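Local coordinates for protein shikimate dehydrogenase (NADP(+)) (Listeria monocytogenes, PDB 3TNL) that probably catalyses the reversible NADPH-linked reduction of 3-dehydroshikimate to shikimate, a step on the way to chorismate and the aromatic amino acids, at residues K155-C160 against T167-Q172; I181-R186 against K196-I201; V228-A233 against T269-I274; N232-G237 against E244-S249. All blocks are in the same frame, centred on the assembly; numbering follows the deposited sequence.

Overall arrangement
All four contacts lie in the nucleotide-binding half of the chain, built on one parallel sheet. Interactions 1 and 2 are consecutive strand-helix pairings whose strands, 156-160 and 180-185, are neighbours in that sheet; both are buried and held across the segments by apolar side chains, although interaction 2 runs on to polar groups that grip the NAD ribose. Interaction 3 also packs a helix on a strand, here 229-232, the neighbour of 156-160 on its other edge, and puts an asparagine beside a leucine. Interaction 4 shares Asn232 and Ala233 with it, but joins two loop segments, is partly buried, and, with interaction 2, lines opposite faces of the adenine.

Interaction 1 of 4, residues K155-C160 against T167-Q172; sequences KKMTIC and TAICIQ
Met157 is the first residue of 155-160 to reach 167-172. Its chain heads out toward the helix, and a bend at chi3 turns the terminal methyl onto Ile169. Met157 CE ends 4.1 Å from Ile169 CG2, the two side chains crossing at about a right angle; the methionine also adopts a second conformation, so this contact is less certain than the others. Thr158 turns to the other face of the strand, where its hydroxyl is bonded to Ser227.

Ile159, two residues on, brings both of its branches into play. CG1 lies anti to the backbone N (chi1 -175°) and carries CD1 forward to 3.8 Å from Ile169 CG2. The other branch takes the crowded position between backbone N and carbonyl carbon, and there Ile159 CG2 comes to 3.6 Å from Cys170 SG. Ile169 CG2 is thus met by two methyls of the strand, Ile159 CD1 and Met157 CE, while the thiol of Cys170 packs on a methyl group and also reaches Ile183 of the next strand.

The interface is wholly apolar, and all four residues that form it are buried. Strand and helix run almost antiparallel, at 164°, with their axes 10.1 Å apart at closest. This is the opening strand-turn-helix of a Rossmann fold: between the segments lies Gly161-Ala166, which fits a GxGxxA pattern and whose Ala162, Gly164 and Ala165 amides bond the NAD, and the same helix leads on into strand 180-185 to make a beta-alpha-beta crossover.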
# COMPACT_ATOMS: atom_id res chain seq x y z
N LYS B 155 -37.48 2.91 -21.10
CA LYS B 155 -38.01 4.26 -21.18
C LYS B 155 -36.97 5.23 -21.72
O LYS B 155 -35.93 4.81 -22.19
CB LYS B 155 -38.53 4.67 -19.81
CG LYS B 155 -39.57 3.71 -19.26
CD LYS B 155 -40.02 4.02 -17.87
CE LYS B 155 -40.94 2.95 -17.34
NZ LYS B 155 -41.29 3.23 -15.90
N LYS B 156 -37.28 6.52 -21.66
CA LYS B 156 -36.43 7.57 -22.21
C LYS B 156 -35.80 8.42 -21.13
O LYS B 156 -36.48 8.83 -20.16
CB LYS B 156 -37.25 8.47 -23.11
CG LYS B 156 -36.55 9.61 -23.68
CD LYS B 156 -37.47 10.19 -24.77
CE LYS B 156 -36.83 11.31 -25.48
NZ LYS B 156 -37.57 11.65 -26.77
N MET B 157 -34.50 8.65 -21.26
CA MET B 157 -33.77 9.54 -20.38
C MET B 157 -33.28 10.70 -21.19
O MET B 157 -32.84 10.53 -22.32
CB MET B 157 -32.55 8.83 -19.75
CG MET B 157 -31.62 9.76 -18.94
SD MET B 157 -30.35 8.90 -17.97
CE MET B 157 -29.42 8.12 -19.29
N THR B 158 -33.34 11.89 -20.58
CA THR B 158 -32.75 13.11 -21.10
C THR B 158 -31.62 13.43 -20.10
O THR B 158 -31.83 13.44 -18.92
CB THR B 158 -33.71 14.26 -21.23
OG1 THR B 158 -34.68 13.92 -22.24
CG2 THR B 158 -33.02 15.53 -21.64
N ILE B 159 -30.42 13.67 -20.60
CA ILE B 159 -29.28 13.90 -19.74
C ILE B 159 -28.41 15.04 -20.26
O ILE B 159 -28.20 15.19 -21.47
CB ILE B 159 -28.48 12.59 -19.57
CG1 ILE B 159 -27.34 12.75 -18.57
CG2 ILE B 159 -27.96 12.07 -20.92
CD1 ILE B 159 -26.64 11.43 -18.23
N CYS B 160 -27.92 15.86 -19.32
CA CYS B 160 -27.01 16.95 -19.61
C CYS B 160 -25.60 16.51 -19.26
O CYS B 160 -25.33 16.08 -18.15
CB CYS B 160 -27.30 18.19 -18.77
SG CYS B 160 -28.94 18.86 -19.02
N THR B 167 -20.76 10.05 -19.79
CA THR B 167 -20.43 9.01 -20.76
C THR B 167 -20.71 7.61 -20.19
O THR B 167 -21.35 6.76 -20.83
CB THR B 167 -18.98 9.13 -21.26
OG1 THR B 167 -18.79 10.42 -21.85
CG2 THR B 167 -18.70 8.04 -22.31
N ALA B 168 -20.26 7.38 -18.97
CA ALA B 168 -20.46 6.11 -18.32
C ALA B 168 -21.94 5.84 -18.05
O ALA B 168 -22.40 4.72 -18.26
CB ALA B 168 -19.66 6.04 -17.03
N ILE B 169 -22.69 6.86 -17.64
CA ILE B 169 -24.10 6.71 -17.38
C ILE B 169 -24.85 6.42 -18.66
O ILE B 169 -25.71 5.52 -18.71
CB ILE B 169 -24.69 7.99 -16.70
CG1 ILE B 169 -24.23 8.07 -15.25
CG2 ILE B 169 -26.25 7.99 -16.74
CD1 ILE B 169 -24.41 9.46 -14.62
N CYS B 170 -24.54 7.16 -19.72
CA CYS B 170 -25.26 6.94 -21.00
C CYS B 170 -25.03 5.54 -21.56
O CYS B 170 -26.00 4.87 -21.94
CB CYS B 170 -24.87 7.95 -22.05
SG CYS B 170 -25.46 9.64 -21.79
N ILE B 171 -23.76 5.12 -21.61
CA ILE B 171 -23.40 3.80 -22.13
C ILE B 171 -24.04 2.73 -21.29
O ILE B 171 -24.72 1.85 -21.81
CB ILE B 171 -21.86 3.61 -22.12
CG1 ILE B 171 -21.23 4.53 -23.16
CG2 ILE B 171 -21.48 2.15 -22.45
CD1 ILE B 171 -21.65 4.22 -24.57
N GLN B 172 -23.86 2.83 -19.99
CA GLN B 172 -24.43 1.78 -19.08
C GLN B 172 -25.96 1.72 -19.17
O GLN B 172 -26.57 0.64 -19.20
CB GLN B 172 -24.02 1.95 -17.61
CG GLN B 172 -24.24 0.66 -16.86
CD GLN B 172 -23.30 -0.45 -17.34
OE1 GLN B 172 -22.08 -0.29 -17.29
NE2 GLN B 172 -23.87 -1.56 -17.82

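Interaction 2 of 4, residues I181-R186 against K196-I201; sequences ISIFNR and KTVEKI. With NAD (nicotinamide-adenine-dinucleotide), chain H.
Asn185 ND2 is held from several sides. It gives one bent hydrogen bond to NAD O2B, at 3.2 Å, and another to Arg186 O, at 2.9 Å, the latter on a lone pair in the carbonyl plane although the acceptor is tilted from the amide plane by 29°; Asp188 adds a weak third bond. The other end of the same amide accepts from the neighbouring ribose hydroxyl, NAD O3B to Asn185 OD1 at 2.7 Å. Asn185 therefore reads both hydroxyls of the adenosine ribose, and the bond to Arg186 O helps to fix the rotation of its amide.

Arg186 CG lies between backbone N and carbonyl carbon (chi1 64°), and the chain then runs extended so that the guanidinium lies flat over the adenine. NAD C5A sits 3.6 Å above the plane, over its centre, and Arg186 NH2 is 3.3 Å from NAD C6A, a face-on approach in which cation-pi attraction probably contributes. NE is fixed by a salt bridge to Asp188, which also bonds the cofactor. Both residues are established NAD(+) ligands.

Deeper in the strand the contact is apolar. Ile183 CD1 touches two helix methyls, 4.0 Å from Val198 CG2 and 4.1 Å from Thr197 CG2, while the Thr197 hydroxyl turns back to Asn193 O. Ile181 meets Ile201 more loosely, methyl to methyl. The segment 196-201 of helix 191-204 runs nearly antiparallel to 181-185 and also touches helix 164-175, through Thr197 and Ile201, and the outermost strand 208-213, through Val198 and Ile201.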
# COMPACT_ATOMS: atom_id res chain seq x y z
N ILE B 181 -32.15 7.71 -25.31
CA ILE B 181 -31.35 8.66 -24.55
C ILE B 181 -31.14 9.91 -25.39
O ILE B 181 -30.65 9.84 -26.52
CB ILE B 181 -29.96 8.09 -24.15
CG1 ILE B 181 -30.16 6.86 -23.25
CG2 ILE B 181 -29.13 9.13 -23.44
CD1 ILE B 181 -28.89 6.16 -22.82
N SER B 182 -31.53 11.05 -24.84
CA SER B 182 -31.31 12.33 -25.44
C SER B 182 -30.29 13.10 -24.61
O SER B 182 -30.54 13.42 -23.45
CB SER B 182 -32.58 13.13 -25.60
OG SER B 182 -33.44 12.46 -26.52
N ILE B 183 -29.14 13.38 -25.23
CA ILE B 183 -28.03 14.07 -24.59
C ILE B 183 -28.00 15.53 -25.01
O ILE B 183 -28.16 15.85 -26.19
CB ILE B 183 -26.67 13.45 -25.01
CG1 ILE B 183 -26.67 11.92 -24.77
CG2 ILE B 183 -25.47 14.17 -24.33
CD1 ILE B 183 -25.48 11.18 -25.39
N PHE B 184 -27.78 16.41 -24.03
CA PHE B 184 -27.62 17.84 -24.25
C PHE B 184 -26.28 18.26 -23.69
O PHE B 184 -25.93 17.93 -22.56
CB PHE B 184 -28.73 18.66 -23.61
CG PHE B 184 -30.04 18.53 -24.32
CD1 PHE B 184 -30.50 19.56 -25.11
CD2 PHE B 184 -30.81 17.38 -24.19
CE1 PHE B 184 -31.70 19.44 -25.78
CE2 PHE B 184 -32.02 17.26 -24.85
CZ PHE B 184 -32.45 18.28 -25.67
N ASN B 185 -25.49 18.96 -24.50
CA ASN B 185 -24.22 19.45 -24.04
C ASN B 185 -23.92 20.77 -24.74
O ASN B 185 -24.35 21.00 -25.88
CB ASN B 185 -23.06 18.46 -24.35
CG ASN B 185 -21.86 18.68 -23.44
OD1 ASN B 185 -21.90 18.27 -22.26
ND2 ASN B 185 -20.81 19.37 -23.95
N ARG B 186 -23.18 21.65 -24.07
CA ARG B 186 -22.76 22.90 -24.71
C ARG B 186 -21.72 22.60 -25.79
O ARG B 186 -21.15 21.50 -25.84
CB ARG B 186 -22.20 23.90 -23.70
CG ARG B 186 -20.92 23.51 -22.96
CD ARG B 186 -20.42 24.64 -22.12
NE ARG B 186 -19.17 24.34 -21.43
CZ ARG B 186 -18.64 25.16 -20.55
NH1 ARG B 186 -17.49 24.85 -19.95
NH2 ARG B 186 -19.28 26.28 -20.23
N LYS B 196 -19.39 10.82 -30.27
CA LYS B 196 -18.88 9.44 -30.24
C LYS B 196 -19.79 8.52 -29.40
O LYS B 196 -20.09 7.39 -29.80
CB LYS B 196 -17.43 9.40 -29.72
CG LYS B 196 -16.40 9.82 -30.78
CD LYS B 196 -14.96 9.41 -30.38
CE LYS B 196 -14.47 10.05 -29.09
NZ LYS B 196 -13.04 9.65 -28.79
N THR B 197 -20.28 9.01 -28.26
CA THR B 197 -21.18 8.24 -27.42
C THR B 197 -22.46 7.87 -28.18
O THR B 197 -22.94 6.74 -28.09
CB THR B 197 -21.48 9.01 -26.17
OG1 THR B 197 -20.24 9.18 -25.44
CG2 THR B 197 -22.53 8.30 -25.29
N VAL B 198 -23.03 8.83 -28.89
CA VAL B 198 -24.21 8.57 -29.71
C VAL B 198 -23.95 7.45 -30.72
O VAL B 198 -24.79 6.56 -30.87
CB VAL B 198 -24.68 9.85 -30.42
CG1 VAL B 198 -25.72 9.52 -31.52
CG2 VAL B 198 -25.25 10.84 -29.38
N GLU B 199 -22.82 7.52 -31.43
CA GLU B 199 -22.44 6.53 -32.44
C GLU B 199 -22.32 5.15 -31.79
O GLU B 199 -22.84 4.17 -32.33
CB GLU B 199 -21.15 7.00 -33.11
CG GLU B 199 -20.66 6.26 -34.33
CD GLU B 199 -19.37 6.89 -34.88
OE1 GLU B 199 -18.90 6.45 -35.95
OE2 GLU B 199 -18.83 7.84 -34.24
N LYS B 200 -21.65 5.08 -30.65
CA LYS B 200 -21.50 3.81 -29.91
C LYS B 200 -22.84 3.22 -29.49
O LYS B 200 -23.10 2.02 -29.67
CB LYS B 200 -20.66 4.02 -28.65
CG LYS B 200 -19.20 4.31 -28.85
CD LYS B 200 -18.56 4.64 -27.53
CE LYS B 200 -17.08 4.96 -27.62
NZ LYS B 200 -16.59 5.47 -26.30
N ILE B 201 -23.69 4.02 -28.88
CA ILE B 201 -24.96 3.52 -28.45
C ILE B 201 -25.82 3.02 -29.63
O ILE B 201 -26.41 1.93 -29.56
CB ILE B 201 -25.72 4.61 -27.66
CG1 ILE B 201 -24.95 4.88 -26.36
CG2 ILE B 201 -27.17 4.18 -27.41
CD1 ILE B 201 -25.48 6.05 -25.48
PA NAD H . -15.91 16.21 -16.81
O1A NAD H . -14.89 17.32 -16.60
O2A NAD H . -15.43 14.89 -17.39
O5B NAD H . -17.15 16.80 -17.66
C5B NAD H . -17.74 18.09 -17.43
C4B NAD H . -19.10 18.16 -18.13
O4B NAD H . -19.78 19.35 -17.70
C3B NAD H . -18.97 18.36 -19.63
O3B NAD H . -20.13 17.76 -20.26
C2B NAD H . -19.02 19.85 -19.84
O2B NAD H . -19.53 20.23 -21.11
C1B NAD H . -20.00 20.26 -18.75
N9A NAD H . -19.91 21.64 -18.25
C8A NAD H . -18.96 22.09 -17.40
N7A NAD H . -19.22 23.38 -17.09
C5A NAD H . -20.36 23.77 -17.72
C6A NAD H . -21.13 24.91 -17.80
N6A NAD H . -20.79 26.01 -17.12
N1A NAD H . -22.26 24.91 -18.53
C2A NAD H . -22.63 23.81 -19.23
N3A NAD H . -21.93 22.66 -19.21
C4A NAD H . -20.80 22.59 -18.47
O3 NAD H . -16.60 15.99 -15.39
PN NAD H . -17.17 14.62 -14.77
O1N NAD H . -16.07 13.79 -14.14
O2N NAD H . -18.14 13.97 -15.76
O5D NAD H . -18.01 15.12 -13.49
C5D NAD H . -19.16 15.93 -13.71
C4D NAD H . -19.86 15.98 -12.37
O4D NAD H . -20.15 14.64 -11.94
C3D NAD H . -18.98 16.59 -11.30
O3D NAD H . -19.74 17.55 -10.57
C2D NAD H . -18.58 15.41 -10.41
O2D NAD H . -18.30 15.81 -9.05
C1D NAD H . -19.80 14.51 -10.55
N1N NAD H . -19.59 13.08 -10.29
C2N NAD H . -20.32 12.47 -9.34
C3N NAD H . -20.15 11.11 -9.08
C7N NAD H . -20.94 10.40 -8.04
O7N NAD H . -20.46 9.34 -7.63
N7N NAD H . -22.12 10.91 -7.61
C4N NAD H . -19.21 10.39 -9.83
C5N NAD H . -18.48 11.04 -10.81
C6N NAD H . -18.68 12.41 -11.03

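Interaction 3 of 4, residues V228-A233 against T269-I274; sequences VIFTNA and TRLLEI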
# COMPACT_ATOMS: atom_id res chain seq x y z
N VAL B 228 -38.79 9.65 -18.73
CA VAL B 228 -39.10 9.21 -17.37
C VAL B 228 -38.17 9.94 -16.35
O VAL B 228 -38.56 10.18 -15.19
CB VAL B 228 -38.95 7.65 -17.25
CG1 VAL B 228 -37.52 7.19 -17.40
CG2 VAL B 228 -39.53 7.22 -15.93
N ILE B 229 -37.00 10.35 -16.84
CA ILE B 229 -35.99 10.96 -15.99
C ILE B 229 -35.21 11.99 -16.78
O ILE B 229 -34.92 11.83 -17.98
CB ILE B 229 -35.05 9.85 -15.45
CG1 ILE B 229 -34.11 10.41 -14.36
CG2 ILE B 229 -34.31 9.13 -16.57
CD1 ILE B 229 -33.36 9.31 -13.61
N PHE B 230 -34.86 13.09 -16.07
CA PHE B 230 -34.02 14.17 -16.55
C PHE B 230 -32.85 14.21 -15.56
O PHE B 230 -33.05 14.38 -14.37
CB PHE B 230 -34.76 15.51 -16.56
CG PHE B 230 -33.91 16.69 -16.92
CD1 PHE B 230 -33.23 16.71 -18.11
CD2 PHE B 230 -33.81 17.80 -16.09
CE1 PHE B 230 -32.46 17.79 -18.47
CE2 PHE B 230 -33.02 18.89 -16.46
CZ PHE B 230 -32.32 18.86 -17.64
N THR B 231 -31.65 14.08 -16.07
CA THR B 231 -30.45 13.99 -15.25
C THR B 231 -29.40 15.02 -15.57
O THR B 231 -29.10 15.27 -16.73
CB THR B 231 -29.78 12.59 -15.52
OG1 THR B 231 -30.71 11.56 -15.17
CG2 THR B 231 -28.46 12.41 -14.74
N ASN B 232 -28.86 15.66 -14.55
CA ASN B 232 -27.72 16.51 -14.71
C ASN B 232 -26.45 15.69 -14.43
O ASN B 232 -26.28 15.15 -13.35
CB ASN B 232 -27.68 17.68 -13.73
CG ASN B 232 -26.38 18.46 -13.86
OD1 ASN B 232 -26.08 19.00 -14.95
ND2 ASN B 232 -25.55 18.45 -12.81
N ALA B 233 -25.57 15.64 -15.41
CA ALA B 233 -24.27 14.98 -15.28
C ALA B 233 -23.17 15.95 -15.70
O ALA B 233 -22.23 15.60 -16.42
CB ALA B 233 -24.20 13.64 -16.02
N THR B 269 -28.87 20.55 -5.30
CA THR B 269 -28.50 21.57 -6.27
C THR B 269 -29.70 22.44 -6.60
O THR B 269 -30.83 22.13 -6.23
CB THR B 269 -28.02 20.99 -7.56
OG1 THR B 269 -29.05 20.10 -8.04
CG2 THR B 269 -26.68 20.25 -7.39
N ARG B 270 -29.45 23.58 -7.26
CA ARG B 270 -30.56 24.44 -7.67
C ARG B 270 -31.52 23.67 -8.55
O ARG B 270 -32.75 23.84 -8.40
CB ARG B 270 -30.06 25.74 -8.31
CG ARG B 270 -31.15 26.71 -8.74
CD ARG B 270 -32.03 27.15 -7.60
NE ARG B 270 -33.10 28.00 -8.12
CZ ARG B 270 -34.33 28.08 -7.64
NH1 ARG B 270 -35.22 28.84 -8.27
NH2 ARG B 270 -34.73 27.34 -6.59
N LEU B 271 -31.02 22.85 -9.47
CA LEU B 271 -31.91 22.00 -10.28
C LEU B 271 -32.85 21.18 -9.37
O LEU B 271 -34.03 21.11 -9.67
CB LEU B 271 -31.09 21.07 -11.16
CG LEU B 271 -31.86 20.01 -11.95
CD1 LEU B 271 -32.82 20.67 -12.92
CD2 LEU B 271 -30.87 19.09 -12.67
N LEU B 272 -32.30 20.46 -8.38
CA LEU B 272 -33.18 19.66 -7.49
C LEU B 272 -34.17 20.51 -6.73
O LEU B 272 -35.30 20.08 -6.53
CB LEU B 272 -32.36 18.72 -6.60
CG LEU B 272 -31.48 17.72 -7.37
CD1 LEU B 272 -30.80 16.75 -6.35
CD2 LEU B 272 -32.28 16.90 -8.37
N GLU B 273 -33.78 21.72 -6.32
CA GLU B 273 -34.74 22.60 -5.66
C GLU B 273 -35.91 22.91 -6.61
O GLU B 273 -37.06 22.86 -6.20
CB GLU B 273 -34.09 23.94 -5.25
CG GLU B 273 -33.04 23.92 -4.20
CD GLU B 273 -32.55 25.33 -3.83
OE1 GLU B 273 -33.10 26.31 -4.39
OE2 GLU B 273 -31.68 25.44 -2.92
N ILE B 274 -35.63 23.29 -7.84
CA ILE B 274 -36.66 23.62 -8.81
C ILE B 274 -37.53 22.40 -9.04
O ILE B 274 -38.76 22.50 -9.09
CB ILE B 274 -36.06 24.13 -10.13
CG1 ILE B 274 -35.32 25.44 -9.90
CG2 ILE B 274 -37.20 24.35 -11.13
CD1 ILE B 274 -34.39 25.85 -11.07
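Leu271 carries the close part of the contact, spreading its two methyls over two residues of the strand. CD2 lies 3.6 Å from Asn232 CB, against the aliphatic root of the asparagine rather than its amide. CD1 approaches Phe230 near the plane of the ring, at its edge, with 4.0 Å between Leu271 CD1 and Phe230 CE2. With CG anti to the backbone N (chi1 173°), the leucine projects from the first turn of the helix toward the sheet, where it also touches Val259 of the neighbouring strand.

The opposite character appears on the partly exposed side of the helix. Arg270 and Glu273 form a salt bridge there, Arg270 NH2 to Glu273 OE1 at 2.9 Å, which uses the anti lone pair of the carboxylate and leaves the acceptor 19° from the guanidinium plane. Glu277 is a second partner of the same nitrogen. Ile274 CG1 covers one guanidinium face, 3.6 Å above its centre, so the arginine is folded along its own helix and takes no part in holding the strand.

Polar groups join the two segments only indirectly. Thr269 is the N-cap, its OG1 receiving an almost straight bond of 3.3 Å from Leu272 N, and this hydroxyl is also bonded to Asp261 OD1. The other oxygen of Asp261 accepts from Asn232 ND2, while Asn232 OD1 is taken by Thr234 OG1. One carboxylate, that of Asp261 on strand 258-261, thus spans strand end and helix start, where the N-terminal end of the helix would probably stabilise its negative charge, while the direct contact itself rests on hydrocarbon alone.

Interaction 4 of 4, residues N232-G237 against E244-S249; sequences NATGVG and ETLLPS. With NAD (nicotinamide-adenine-dinucleotide), chain H.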
# COMPACT_ATOMS: atom_id res chain seq x y z
N ASN B 232 -28.86 15.66 -14.55
CA ASN B 232 -27.72 16.51 -14.71
C ASN B 232 -26.45 15.69 -14.43
O ASN B 232 -26.28 15.15 -13.35
CB ASN B 232 -27.68 17.68 -13.73
CG ASN B 232 -26.38 18.46 -13.86
OD1 ASN B 232 -26.08 19.00 -14.95
ND2 ASN B 232 -25.55 18.45 -12.81
N ALA B 233 -25.57 15.64 -15.41
CA ALA B 233 -24.27 14.98 -15.28
C ALA B 233 -23.17 15.95 -15.70
O ALA B 233 -22.23 15.60 -16.42
CB ALA B 233 -24.20 13.64 -16.02
N THR B 234 -23.31 17.21 -15.30
CA THR B 234 -22.30 18.24 -15.50
C THR B 234 -21.89 18.76 -14.14
O THR B 234 -22.52 18.43 -13.13
CB THR B 234 -22.81 19.47 -16.30
OG1 THR B 234 -23.72 20.22 -15.48
CG2 THR B 234 -23.47 19.08 -17.64
N GLY B 235 -20.85 19.59 -14.12
CA GLY B 235 -20.44 20.25 -12.89
C GLY B 235 -21.36 21.39 -12.44
O GLY B 235 -21.19 21.96 -11.35
N VAL B 236 -22.34 21.76 -13.27
CA VAL B 236 -23.26 22.87 -12.89
C VAL B 236 -24.09 22.48 -11.67
O VAL B 236 -24.62 21.35 -11.62
CB VAL B 236 -24.14 23.27 -14.09
CG1 VAL B 236 -25.03 24.45 -13.72
CG2 VAL B 236 -23.22 23.63 -15.28
N GLY B 237 -24.12 23.37 -10.68
CA GLY B 237 -24.81 23.15 -9.41
C GLY B 237 -23.85 22.84 -8.26
O GLY B 237 -24.22 22.93 -7.11
N GLU B 244 -26.26 27.66 -9.61
CA GLU B 244 -26.54 27.74 -11.03
C GLU B 244 -27.24 26.49 -11.52
O GLU B 244 -27.11 25.41 -10.93
CB GLU B 244 -25.26 27.93 -11.88
CG GLU B 244 -24.40 29.16 -11.54
CD GLU B 244 -23.20 29.33 -12.45
OE1 GLU B 244 -22.08 29.60 -11.93
OE2 GLU B 244 -23.40 29.21 -13.68
N THR B 245 -28.02 26.64 -12.60
CA THR B 245 -28.68 25.53 -13.24
C THR B 245 -28.65 25.67 -14.77
O THR B 245 -28.55 26.78 -15.28
CB THR B 245 -30.14 25.38 -12.72
OG1 THR B 245 -30.71 24.20 -13.30
CG2 THR B 245 -31.01 26.59 -13.06
N LEU B 246 -28.68 24.53 -15.46
CA LEU B 246 -28.85 24.49 -16.92
C LEU B 246 -30.34 24.36 -17.34
O LEU B 246 -30.64 24.42 -18.51
CB LEU B 246 -28.07 23.35 -17.51
CG LEU B 246 -26.55 23.46 -17.38
CD1 LEU B 246 -25.86 22.19 -17.89
CD2 LEU B 246 -25.98 24.75 -18.05
N LEU B 247 -31.27 24.25 -16.40
CA LEU B 247 -32.70 24.12 -16.76
C LEU B 247 -33.24 25.49 -17.16
O LEU B 247 -33.18 26.42 -16.35
CB LEU B 247 -33.51 23.61 -15.58
CG LEU B 247 -35.02 23.44 -15.83
CD1 LEU B 247 -35.26 22.29 -16.82
CD2 LEU B 247 -35.72 23.21 -14.49
N PRO B 248 -33.80 25.62 -18.39
CA PRO B 248 -34.27 26.93 -18.80
C PRO B 248 -35.55 27.43 -18.12
O PRO B 248 -35.67 28.60 -17.84
CB PRO B 248 -34.49 26.77 -20.32
CG PRO B 248 -33.62 25.67 -20.71
CD PRO B 248 -33.65 24.72 -19.56
N SER B 249 -36.48 26.51 -17.89
CA SER B 249 -37.79 26.87 -17.39
C SER B 249 -38.40 25.77 -16.53
O SER B 249 -38.37 24.58 -16.89
CB SER B 249 -38.68 27.14 -18.61
OG SER B 249 -39.94 27.66 -18.23
PA NAD H . -15.91 16.21 -16.81
O1A NAD H . -14.89 17.32 -16.60
O2A NAD H . -15.43 14.89 -17.39
O5B NAD H . -17.15 16.80 -17.66
C5B NAD H . -17.74 18.09 -17.43
C4B NAD H . -19.10 18.16 -18.13
O4B NAD H . -19.78 19.35 -17.70
C3B NAD H . -18.97 18.36 -19.63
O3B NAD H . -20.13 17.76 -20.26
C2B NAD H . -19.02 19.85 -19.84
O2B NAD H . -19.53 20.23 -21.11
C1B NAD H . -20.00 20.26 -18.75
N9A NAD H . -19.91 21.64 -18.25
C8A NAD H . -18.96 22.09 -17.40
N7A NAD H . -19.22 23.38 -17.09
C5A NAD H . -20.36 23.77 -17.72
C6A NAD H . -21.13 24.91 -17.80
N6A NAD H . -20.79 26.01 -17.12
N1A NAD H . -22.26 24.91 -18.53
C2A NAD H . -22.63 23.81 -19.23
N3A NAD H . -21.93 22.66 -19.21
C4A NAD H . -20.80 22.59 -18.47
O3 NAD H . -16.60 15.99 -15.39
PN NAD H . -17.17 14.62 -14.77
O1N NAD H . -16.07 13.79 -14.14
O2N NAD H . -18.14 13.97 -15.76
O5D NAD H . -18.01 15.12 -13.49
C5D NAD H . -19.16 15.93 -13.71
C4D NAD H . -19.86 15.98 -12.37
O4D NAD H . -20.15 14.64 -11.94
C3D NAD H . -18.98 16.59 -11.30
O3D NAD H . -19.74 17.55 -10.57
C2D NAD H . -18.58 15.41 -10.41
O2D NAD H . -18.30 15.81 -9.05
C1D NAD H . -19.80 14.51 -10.55
N1N NAD H . -19.59 13.08 -10.29
C2N NAD H . -20.32 12.47 -9.34
C3N NAD H . -20.15 11.11 -9.08
C7N NAD H . -20.94 10.40 -8.04
O7N NAD H . -20.46 9.34 -7.63
N7N NAD H . -22.12 10.91 -7.61
C4N NAD H . -19.21 10.39 -9.83
C5N NAD H . -18.48 11.04 -10.81
C6N NAD H . -18.68 12.41 -11.03
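Val236 and Leu246 meet beside the adenine of NAD: Val236 lies on the face opposite Arg186, and Leu246 comes in from beyond C2A, tilted toward the same face. Val236 CG2 sits over the ring, 3.5 Å from NAD C6A, whereas Leu246 CD2 is 3.7 Å from NAD C2A. The two side chains also close on each other, Val236 CG2 to Leu246 CG at 3.9 Å. The second flat group, the amide of Asn232, is gripped at both ends by Thr234. Asn232 OD1 takes a bond of 2.7 Å from Thr234 OG1, on a lone pair in the carbonyl plane, and a weak one from Thr234 N; Asn232 ND2 gives to Thr234 O from above that carbonyl's plane.

Thr234 OG1 in turn accepts from Val236 N at 3.0 Å, which makes an ST turn just after strand 229-232, in the loop at the strand ends where a Rossmann domain receives its dinucleotide. The turn sets Thr234 against the adenosine ribose, with Thr234 CB at 3.3 Å from NAD O4B, and its hydroxyl end faces Leu246 CD1 tip to tip. Thr245 forms a second ST turn by accepting from Leu247 N.

Farther from the cofactor, Val236 and Gly237 pack mainly on the backbone of Glu244 and Thr245. Val236 CG1, anti to its own backbone N (chi1 -177°), rests on the carbonyl of Glu244 and on Thr245 CA. Gly237 CA makes a CA-H...O contact of 3.6 Å with Glu244 O, and at the positive phi of this glycine, 105°, the absence of a CB keeps the carbonyl O before it clear.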